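Local coordinates for Beta/alpha-amylase (Paenibacillus polymyxa, PDB 3VOC), which hydrolyses alpha-1,4-glucosidic linkages of starch, this chain being the beta-amylase part, which removes maltose units from non-reducing chain ends, at residues Phe312-Met326 against Lys352-Thr364. Sequence-based numbering, arbitrary orientation. Where two conformers were deposited one is given.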
ATOM      1  N   PHE A 312       7.444  -9.733   4.689  1.00 13.60           N
ATOM      2  CA  PHE A 312       6.208  -9.683   5.483  1.00 14.24           C
ATOM      3  C   PHE A 312       6.253 -10.718   6.610  1.00 14.41           C
ATOM      4  O   PHE A 312       5.975 -10.401   7.765  1.00 14.46           O
ATOM      5  CB  PHE A 312       4.960  -9.903   4.607  1.00 13.36           C
ATOM      6  CG  PHE A 312       4.457  -8.650   3.963  1.00 13.58           C
ATOM      7  CD1 PHE A 312       5.117  -8.120   2.852  1.00 13.35           C
ATOM      8  CD2 PHE A 312       3.338  -7.988   4.471  1.00 13.92           C
ATOM      9  CE1 PHE A 312       4.675  -6.949   2.247  1.00 14.37           C
ATOM     10  CE2 PHE A 312       2.870  -6.803   3.867  1.00 15.42           C
ATOM     11  CZ  PHE A 312       3.545  -6.287   2.744  1.00 15.30           C
ATOM     12  N   LYS A 313       6.629 -11.948   6.264  1.00 15.02           N
ATOM     13  CA  LYS A 313       6.736 -13.019   7.250  1.00 15.57           C
ATOM     14  C   LYS A 313       7.740 -12.642   8.329  1.00 15.80           C
ATOM     15  O   LYS A 313       7.452 -12.786   9.516  1.00 15.63           O
ATOM     16  CB  LYS A 313       7.185 -14.322   6.586  1.00 16.24           C
ATOM     17  CG  LYS A 313       7.054 -15.541   7.492  1.00 17.89           C
ATOM     18  CD  LYS A 313       7.338 -16.824   6.709  1.00 23.15           C
ATOM     19  CE  LYS A 313       7.206 -18.096   7.565  1.00 22.48           C
ATOM     20  NZ  LYS A 313       5.853 -18.223   8.180  1.00 24.85           N
ATOM     21  N   ASP A 314       8.920 -12.176   7.911  1.00 15.46           N
ATOM     22  CA  ASP A 314       9.989 -11.805   8.856  1.00 15.99           C
ATOM     23  C   ASP A 314       9.551 -10.671   9.774  1.00 16.82           C
ATOM     24  O   ASP A 314       9.889 -10.676  10.965  1.00 16.44           O
ATOM     25  CB  ASP A 314      11.281 -11.398   8.130  1.00 15.62           C
ATOM     26  CG  ASP A 314      11.934 -12.557   7.387  1.00 16.44           C
ATOM     27  OD1 ASP A 314      11.592 -13.743   7.637  1.00 16.35           O
ATOM     28  OD2 ASP A 314      12.808 -12.271   6.546  1.00 15.55           O
ATOM     29  N   ALA A 315       8.821  -9.695   9.219  1.00 16.21           N
ATOM     30  CA  ALA A 315       8.353  -8.554  10.018  1.00 17.06           C
ATOM     31  C   ALA A 315       7.104  -8.881  10.841  1.00 17.20           C
ATOM     32  O   ALA A 315       6.622  -8.049  11.635  1.00 17.36           O
ATOM     33  CB  ALA A 315       8.101  -7.342   9.129  1.00 16.80           C
ATOM     34  N   ASP A 316       6.585 -10.092  10.660  1.00 17.16           N
ATOM     35  CA  ASP A 316       5.361 -10.528  11.330  1.00 17.49           C
ATOM     36  C   ASP A 316       4.233  -9.536  11.049  1.00 16.49           C
ATOM     37  O   ASP A 316       3.631  -8.973  11.968  1.00 16.45           O
ATOM     38  CB  ASP A 316       5.582 -10.724  12.841  1.00 18.56           C
ATOM     39  CG  ASP A 316       4.393 -11.376  13.518  1.00 20.84           C
ATOM     40  OD1 ASP A 316       3.772 -12.242  12.890  1.00 24.19           O
ATOM     41  OD2 ASP A 316       4.077 -11.013  14.673  1.00 24.47           O
ATOM     42  N   LEU A 317       4.003  -9.326   9.754  1.00 15.82           N
ATOM     43  CA  LEU A 317       2.904  -8.520   9.216  1.00 15.75           C
ATOM     44  C   LEU A 317       2.042  -9.361   8.289  1.00 15.56           C
ATOM     45  O   LEU A 317       2.558 -10.193   7.518  1.00 15.68           O
ATOM     46  CB  LEU A 317       3.446  -7.327   8.424  1.00 15.22           C
ATOM     47  CG  LEU A 317       4.322  -6.332   9.217  1.00 16.00           C
ATOM     48  CD1 LEU A 317       4.957  -5.305   8.310  1.00 14.66           C
ATOM     49  CD2 LEU A 317       3.524  -5.631  10.316  1.00 15.93           C
ATOM     50  N   ASP A 318       0.732  -9.145   8.359  1.00 15.22           N
ATOM     51  CA  ASP A 318      -0.188  -9.802   7.443  1.00 15.26           C
ATOM     52  C   ASP A 318      -0.176  -9.059   6.123  1.00 15.02           C
ATOM     53  O   ASP A 318       0.168  -7.880   6.079  1.00 14.85           O
ATOM     54  CB  ASP A 318      -1.602  -9.829   8.026  1.00 15.50           C
ATOM     55  CG  ASP A 318      -1.733 -10.777   9.218  1.00 15.78           C
ATOM     56  OD1 ASP A 318      -0.755 -11.443   9.591  1.00 16.45           O
ATOM     57  OD2 ASP A 318      -2.839 -10.873   9.767  1.00 18.37           O
ATOM     58  N   LEU A 319      -0.547  -9.748   5.052  1.00 14.80           N
ATOM     59  CA  LEU A 319      -0.472  -9.159   3.712  1.00 15.48           C
ATOM     60  C   LEU A 319      -1.865  -8.899   3.171  1.00 15.76           C
ATOM     61  O   LEU A 319      -2.702  -9.807   3.130  1.00 15.96           O
ATOM     62  CB  LEU A 319       0.302 -10.091   2.760  1.00 14.64           C
ATOM     63  CG  LEU A 319       0.284  -9.744   1.263  1.00 15.54           C
ATOM     64  CD1 LEU A 319       0.972  -8.425   1.094  1.00 14.98           C
ATOM     65  CD2 LEU A 319       1.005 -10.824   0.441  1.00 16.59           C
ATOM     66  N   THR A 320      -2.110  -7.657   2.756  1.00 16.27           N
ATOM     67  CA  THR A 320      -3.328  -7.314   2.046  1.00 16.22           C
ATOM     68  C   THR A 320      -2.967  -7.201   0.567  1.00 16.28           C
ATOM     69  O   THR A 320      -1.999  -6.511   0.187  1.00 16.11           O
ATOM     70  CB  THR A 320      -3.940  -5.995   2.566  1.00 16.91           C
ATOM     71  OG1 THR A 320      -4.359  -6.177   3.927  1.00 18.89           O
ATOM     72  CG2 THR A 320      -5.136  -5.538   1.696  1.00 17.28           C
ATOM     73  N   PHE A 321      -3.723  -7.896  -0.264  1.00 15.72           N
ATOM     74  CA  PHE A 321      -3.568  -7.735  -1.691  1.00 16.92           C
ATOM     75  C   PHE A 321      -4.887  -7.275  -2.288  1.00 17.95           C
ATOM     76  O   PHE A 321      -5.920  -7.294  -1.615  1.00 18.38           O
ATOM     77  CB  PHE A 321      -3.020  -9.010  -2.365  1.00 16.62           C
ATOM     78  CG  PHE A 321      -2.420  -8.749  -3.723  1.00 16.03           C
ATOM     79  CD1 PHE A 321      -1.306  -7.918  -3.848  1.00 15.47           C
ATOM     80  CD2 PHE A 321      -2.994  -9.289  -4.874  1.00 15.58           C
ATOM     81  CE1 PHE A 321      -0.759  -7.637  -5.117  1.00 15.55           C
ATOM     82  CE2 PHE A 321      -2.446  -9.023  -6.153  1.00 15.10           C
ATOM     83  CZ  PHE A 321      -1.336  -8.196  -6.269  1.00 13.09           C
ATOM     84  N   THR A 322      -4.839  -6.843  -3.545  1.00 18.93           N
ATOM     85  CA  THR A 322      -5.961  -6.167  -4.183  1.00 18.95           C
ATOM     86  C   THR A 322      -6.192  -6.736  -5.583  1.00 19.30           C
ATOM     87  O   THR A 322      -5.519  -7.698  -5.987  1.00 19.32           O
ATOM     88  CB  THR A 322      -5.697  -4.638  -4.228  1.00 19.65           C
ATOM     89  OG1 THR A 322      -6.800  -3.979  -4.846  1.00 18.63           O
ATOM     90  CG2 THR A 322      -4.423  -4.331  -5.004  1.00 19.25           C
ATOM     91  N   CYS A 323      -7.137  -6.150  -6.317  1.00 18.74           N
ATOM     92  CA  CYS A 323      -7.558  -6.630  -7.647  1.00 19.35           C
ATOM     93  C   CYS A 323      -8.298  -7.965  -7.638  1.00 18.62           C
ATOM     94  O   CYS A 323      -8.489  -8.572  -8.706  1.00 18.31           O
ATOM     95  CB  CYS A 323      -6.404  -6.730  -8.646  1.00 19.23           C
ATOM     96  SG  CYS A 323      -5.421  -5.295  -8.726  1.00 24.18           S
ATOM     97  N   LEU A 324      -8.752  -8.395  -6.461  1.00 17.25           N
ATOM     98  CA  LEU A 324      -9.480  -9.656  -6.341  1.00 16.94           C
ATOM     99  C   LEU A 324     -10.738  -9.762  -7.217  1.00 16.89           C
ATOM    100  O   LEU A 324     -11.192 -10.875  -7.543  1.00 17.61           O
ATOM    101  CB  LEU A 324      -9.831  -9.944  -4.880  1.00 16.15           C
ATOM    102  CG  LEU A 324      -8.805 -10.797  -4.140  1.00 15.89           C
ATOM    103  CD1 LEU A 324      -7.480 -10.054  -3.939  1.00 15.34           C
ATOM    104  CD2 LEU A 324      -9.381 -11.208  -2.784  1.00 14.84           C
ATOM    105  N   GLU A 325     -11.288  -8.612  -7.607  1.00 16.71           N
ATOM    106  CA  GLU A 325     -12.521  -8.592  -8.400  1.00 16.32           C
ATOM    107  C   GLU A 325     -12.307  -8.676  -9.912  1.00 16.73           C
ATOM    108  O   GLU A 325     -13.286  -8.843 -10.672  1.00 15.78           O
ATOM    109  CB  GLU A 325     -13.359  -7.342  -8.063  1.00 16.17           C
ATOM    110  CG  GLU A 325     -13.039  -6.069  -8.871  1.00 16.00           C
ATOM    111  CD  GLU A 325     -11.741  -5.340  -8.457  1.00 15.86           C
ATOM    112  OE1 GLU A 325     -10.920  -5.887  -7.678  1.00 15.92           O
ATOM    113  OE2 GLU A 325     -11.545  -4.198  -8.932  1.00 15.41           O
ATOM    114  N   MET A 326     -11.053  -8.552 -10.350  1.00 16.41           N
ATOM    115  CA  MET A 326     -10.737  -8.407 -11.782  0.55 16.97           C
ATOM    116  C   MET A 326     -10.413  -9.722 -12.481  1.00 17.13           C
ATOM    117  O   MET A 326      -9.907 -10.656 -11.859  1.00 17.36           O
ATOM    118  CB  MET A 326      -9.549  -7.476 -11.974  0.55 16.63           C
ATOM    119  CG  MET A 326      -9.858  -6.030 -11.774  0.55 16.71           C
ATOM    120  SD  MET A 326      -8.397  -5.057 -12.167  0.55 17.30           S
ATOM    121  CE  MET A 326      -9.017  -3.476 -11.561  0.55 12.89           C
ATOM    122  N   LYS A 352       4.260 -19.638   2.241  1.00 22.39           N
ATOM    123  CA  LYS A 352       5.080 -19.123   3.345  1.00 22.43           C
ATOM    124  C   LYS A 352       4.334 -18.991   4.665  1.00 22.66           C
ATOM    125  O   LYS A 352       4.936 -18.666   5.688  1.00 23.65           O
ATOM    126  CB  LYS A 352       5.711 -17.777   2.972  1.00 22.27           C
ATOM    127  CG  LYS A 352       6.625 -17.861   1.765  1.00 22.78           C
ATOM    128  CD  LYS A 352       7.426 -16.593   1.618  1.00 22.54           C
ATOM    129  CE  LYS A 352       8.370 -16.678   0.442  1.00 22.17           C
ATOM    130  NZ  LYS A 352       9.647 -17.359   0.785  1.00 20.73           N
ATOM    131  N   GLY A 353       3.034 -19.244   4.667  1.00 21.91           N
ATOM    132  CA  GLY A 353       2.269 -19.058   5.890  1.00 21.58           C
ATOM    133  C   GLY A 353       2.092 -17.588   6.242  1.00 21.05           C
ATOM    134  O   GLY A 353       1.989 -17.244   7.419  1.00 21.87           O
ATOM    135  N   VAL A 354       2.065 -16.717   5.235  1.00 19.14           N
ATOM    136  CA  VAL A 354       1.701 -15.311   5.451  1.00 18.32           C
ATOM    137  C   VAL A 354       0.187 -15.171   5.325  1.00 17.58           C
ATOM    138  O   VAL A 354      -0.386 -15.524   4.295  1.00 17.42           O
ATOM    139  CB  VAL A 354       2.432 -14.371   4.463  1.00 17.95           C
ATOM    140  CG1 VAL A 354       1.939 -12.921   4.604  1.00 17.15           C
ATOM    141  CG2 VAL A 354       3.952 -14.434   4.697  1.00 18.78           C
ATOM    142  N   ARG A 355      -0.460 -14.667   6.373  1.00 17.11           N
ATOM    143  CA  ARG A 355      -1.914 -14.478   6.364  1.00 16.40           C
ATOM    144  C   ARG A 355      -2.332 -13.470   5.293  1.00 16.53           C
ATOM    145  O   ARG A 355      -1.781 -12.364   5.232  1.00 16.02           O
ATOM    146  CB  ARG A 355      -2.399 -13.997   7.725  1.00 17.02           C
ATOM    147  CG  ARG A 355      -2.241 -15.039   8.869  1.00 17.50           C
ATOM    148  CD  ARG A 355      -2.437 -14.396  10.229  1.00 18.37           C
ATOM    149  NE  ARG A 355      -3.709 -13.671  10.314  1.00 19.61           N
ATOM    150  CZ  ARG A 355      -4.863 -14.211  10.710  1.00 21.32           C
ATOM    151  NH1 ARG A 355      -4.932 -15.490  11.066  1.00 20.73           N
ATOM    152  NH2 ARG A 355      -5.957 -13.467  10.761  1.00 21.20           N
ATOM    153  N   LEU A 356      -3.309 -13.857   4.472  1.00 15.96           N
ATOM    154  CA  LEU A 356      -3.835 -12.999   3.412  1.00 16.05           C
ATOM    155  C   LEU A 356      -5.148 -12.299   3.759  1.00 16.42           C
ATOM    156  O   LEU A 356      -6.089 -12.908   4.285  1.00 15.48           O
ATOM    157  CB  LEU A 356      -4.059 -13.799   2.137  1.00 15.79           C
ATOM    158  CG  LEU A 356      -2.836 -14.250   1.366  1.00 16.61           C
ATOM    159  CD1 LEU A 356      -3.215 -15.461   0.548  1.00 16.65           C
ATOM    160  CD2 LEU A 356      -2.271 -13.121   0.460  1.00 16.57           C
ATOM    161  N   ASN A 357      -5.190 -11.015   3.419  1.00 16.94           N
ATOM    162  CA  ASN A 357      -6.429 -10.228   3.403  1.00 17.99           C
ATOM    163  C   ASN A 357      -6.591  -9.607   2.020  1.00 17.08           C
ATOM    164  O   ASN A 357      -5.600  -9.324   1.345  1.00 16.59           O
ATOM    165  CB  ASN A 357      -6.384  -9.137   4.480  1.00 18.52           C
ATOM    166  CG  ASN A 357      -6.266  -9.712   5.892  1.00 22.84           C
ATOM    167  OD1 ASN A 357      -5.216  -9.610   6.531  1.00 27.24           O
ATOM    168  ND2 ASN A 357      -7.348 -10.322   6.383  1.00 24.11           N
ATOM    169  N   GLY A 358      -7.832  -9.385   1.601  1.00 17.01           N
ATOM    170  CA  GLY A 358      -8.115  -8.987   0.222  1.00 16.19           C
ATOM    171  C   GLY A 358      -8.954  -7.730   0.093  1.00 16.60           C
ATOM    172  O   GLY A 358      -9.645  -7.333   1.037  1.00 15.62           O
ATOM    173  N   GLU A 359      -8.878  -7.100  -1.078  1.00 16.13           N
ATOM    174  CA  GLU A 359      -9.667  -5.904  -1.381  1.00 16.29           C
ATOM    175  C   GLU A 359      -9.976  -5.950  -2.856  1.00 15.92           C
ATOM    176  O   GLU A 359      -9.251  -6.590  -3.608  1.00 15.18           O
ATOM    177  CB  GLU A 359      -8.842  -4.643  -1.151  1.00 16.69           C
ATOM    178  CG  GLU A 359      -8.526  -4.356   0.289  1.00 19.35           C
ATOM    179  CD  GLU A 359      -7.719  -3.091   0.464  1.00 19.29           C
ATOM    180  OE1 GLU A 359      -7.410  -2.414  -0.531  1.00 20.92           O
ATOM    181  OE2 GLU A 359      -7.399  -2.775   1.615  1.00 22.65           O
ATOM    182  N   ASN A 360     -11.034  -5.262  -3.269  1.00 15.19           N
ATOM    183  CA  ASN A 360     -11.233  -4.947  -4.694  1.00 15.41           C
ATOM    184  C   ASN A 360     -10.423  -3.698  -5.032  1.00 15.73           C
ATOM    185  O   ASN A 360     -10.259  -2.809  -4.169  1.00 15.35           O
ATOM    186  CB  ASN A 360     -12.716  -4.701  -5.013  1.00 14.73           C
ATOM    187  CG  ASN A 360     -13.352  -3.685  -4.075  1.00 15.03           C
ATOM    188  OD1 ASN A 360     -13.195  -3.779  -2.858  1.00 15.83           O
ATOM    189  ND2 ASN A 360     -14.064  -2.704  -4.635  1.00 12.65           N
ATOM    190  N   ALA A 361      -9.910  -3.625  -6.262  1.00 16.00           N
ATOM    191  CA  ALA A 361      -9.116  -2.455  -6.675  1.00 16.97           C
ATOM    192  C   ALA A 361     -10.046  -1.281  -6.932  1.00 17.30           C
ATOM    193  O   ALA A 361      -9.767  -0.143  -6.541  1.00 16.86           O
ATOM    194  CB  ALA A 361      -8.303  -2.753  -7.943  1.00 16.87           C
ATOM    195  N   LEU A 362     -11.157  -1.575  -7.598  1.00 17.39           N
ATOM    196  CA  LEU A 362     -12.089  -0.543  -8.035  1.00 18.04           C
ATOM    197  C   LEU A 362     -13.501  -0.938  -7.596  1.00 18.11           C
ATOM    198  O   LEU A 362     -13.745  -2.104  -7.323  1.00 17.95           O
ATOM    199  CB  LEU A 362     -12.020  -0.388  -9.558  1.00 17.95           C
ATOM    200  CG  LEU A 362     -10.709   0.187 -10.127  1.00 19.94           C
ATOM    201  CD1 LEU A 362     -10.752   0.201 -11.655  1.00 23.05           C
ATOM    202  CD2 LEU A 362     -10.442   1.581  -9.593  1.00 22.53           C
ATOM    203  N   PRO A 363     -14.431   0.032  -7.519  1.00 18.55           N
ATOM    204  CA  PRO A 363     -15.799  -0.333  -7.156  1.00 18.51           C
ATOM    205  C   PRO A 363     -16.322  -1.415  -8.086  1.00 18.71           C
ATOM    206  O   PRO A 363     -15.991  -1.434  -9.269  1.00 18.70           O
ATOM    207  CB  PRO A 363     -16.575   0.967  -7.347  1.00 19.04           C
ATOM    208  CG  PRO A 363     -15.576   2.035  -7.096  1.00 19.56           C
ATOM    209  CD  PRO A 363     -14.254   1.495  -7.623  1.00 18.78           C
ATOM    210  N   THR A 364     -17.112  -2.326  -7.542  1.00 18.28           N
ATOM    211  CA  THR A 364     -17.490  -3.507  -8.277  1.00 19.02           C
ATOM    212  C   THR A 364     -18.895  -3.921  -7.895  1.00 19.38           C
ATOM    213  O   THR A 364     -19.549  -3.264  -7.080  1.00 19.94           O
ATOM    214  CB  THR A 364     -16.476  -4.663  -8.010  1.00 18.64           C
ATOM    215  OG1 THR A 364     -16.681  -5.724  -8.952  1.00 18.39           O
ATOM    216  CG2 THR A 364     -16.630  -5.194  -6.590  1.00 18.15           C
TER
HETATM  217  O   HOH W   1       4.189 -16.559   9.684  1.00 40.02           O
HETATM  218  O   HOH W   2       0.885 -13.632   8.638  1.00 18.35           O
HETATM  219  O   HOH W   3      -3.101  -7.418   5.954  1.00 16.58           O
HETATM  220  O   HOH W   4     -13.621  -3.258 -10.385  1.00 33.38           O
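Leu319 and Phe321 exchange backbone hydrogen bonds with Arg355, Asn357 and Glu359, as in parallel strands. Leu319 N meets Arg355 O at 2.9 Å, and Leu319 O takes Asn357 N. Phe321 N then bonds Asn357 O. The bond from Glu359 N to Phe321 O is weak. These are neighbouring strands, 318-321 and 356-359, of the closed eight-stranded TIM barrel of glycosyl hydrolase family 14. Helix 338-352 links them as a beta-alpha-beta unit.

Polar side chains grip both ends. Lys313 runs extended and bends only at its last torsion (chi4 58°), which brings NZ to 2.7 Å from Lys352 O. Asp318 and Arg355 lie side by side in a salt bridge, NE to OD2 3.0 Å. The carboxylate sits at the guanidinium edge, but NE approaches OD2 from above the carboxylate plane. Lys153 at OD2 and Arg275 at OD1 also form salt bridges with it, which would probably spread its charge over three partners.

At the other end, the Glu325 carboxylate accepts two successive backbone N-H groups. OE1 takes Ala361 N at 2.9 Å on its syn side, and OE2 takes Leu362 N at 3.0 Å. Replacing Glu325 with an alanine would probably leave both N-H groups without their acceptor and set the 360-362 loop freer to move.

Apolar contacts are fewer. Val354 CG1 touches Leu319 CB at 3.8 Å, while its CG2 meets Lys313 CB. Leu319 CD2 lies alongside Leu356 CD2.

Thr320 CG2 lies 3.6 Å from Glu359 OE2, the oxygen that pairs with Lys279. Thr322, Asn360 and Ala361 probably bind substrate. The two bonds to Glu325 thus hold the backbone just after Glu359, the probable proton acceptor, consistent with a preordered active site at the C-terminal strand ends.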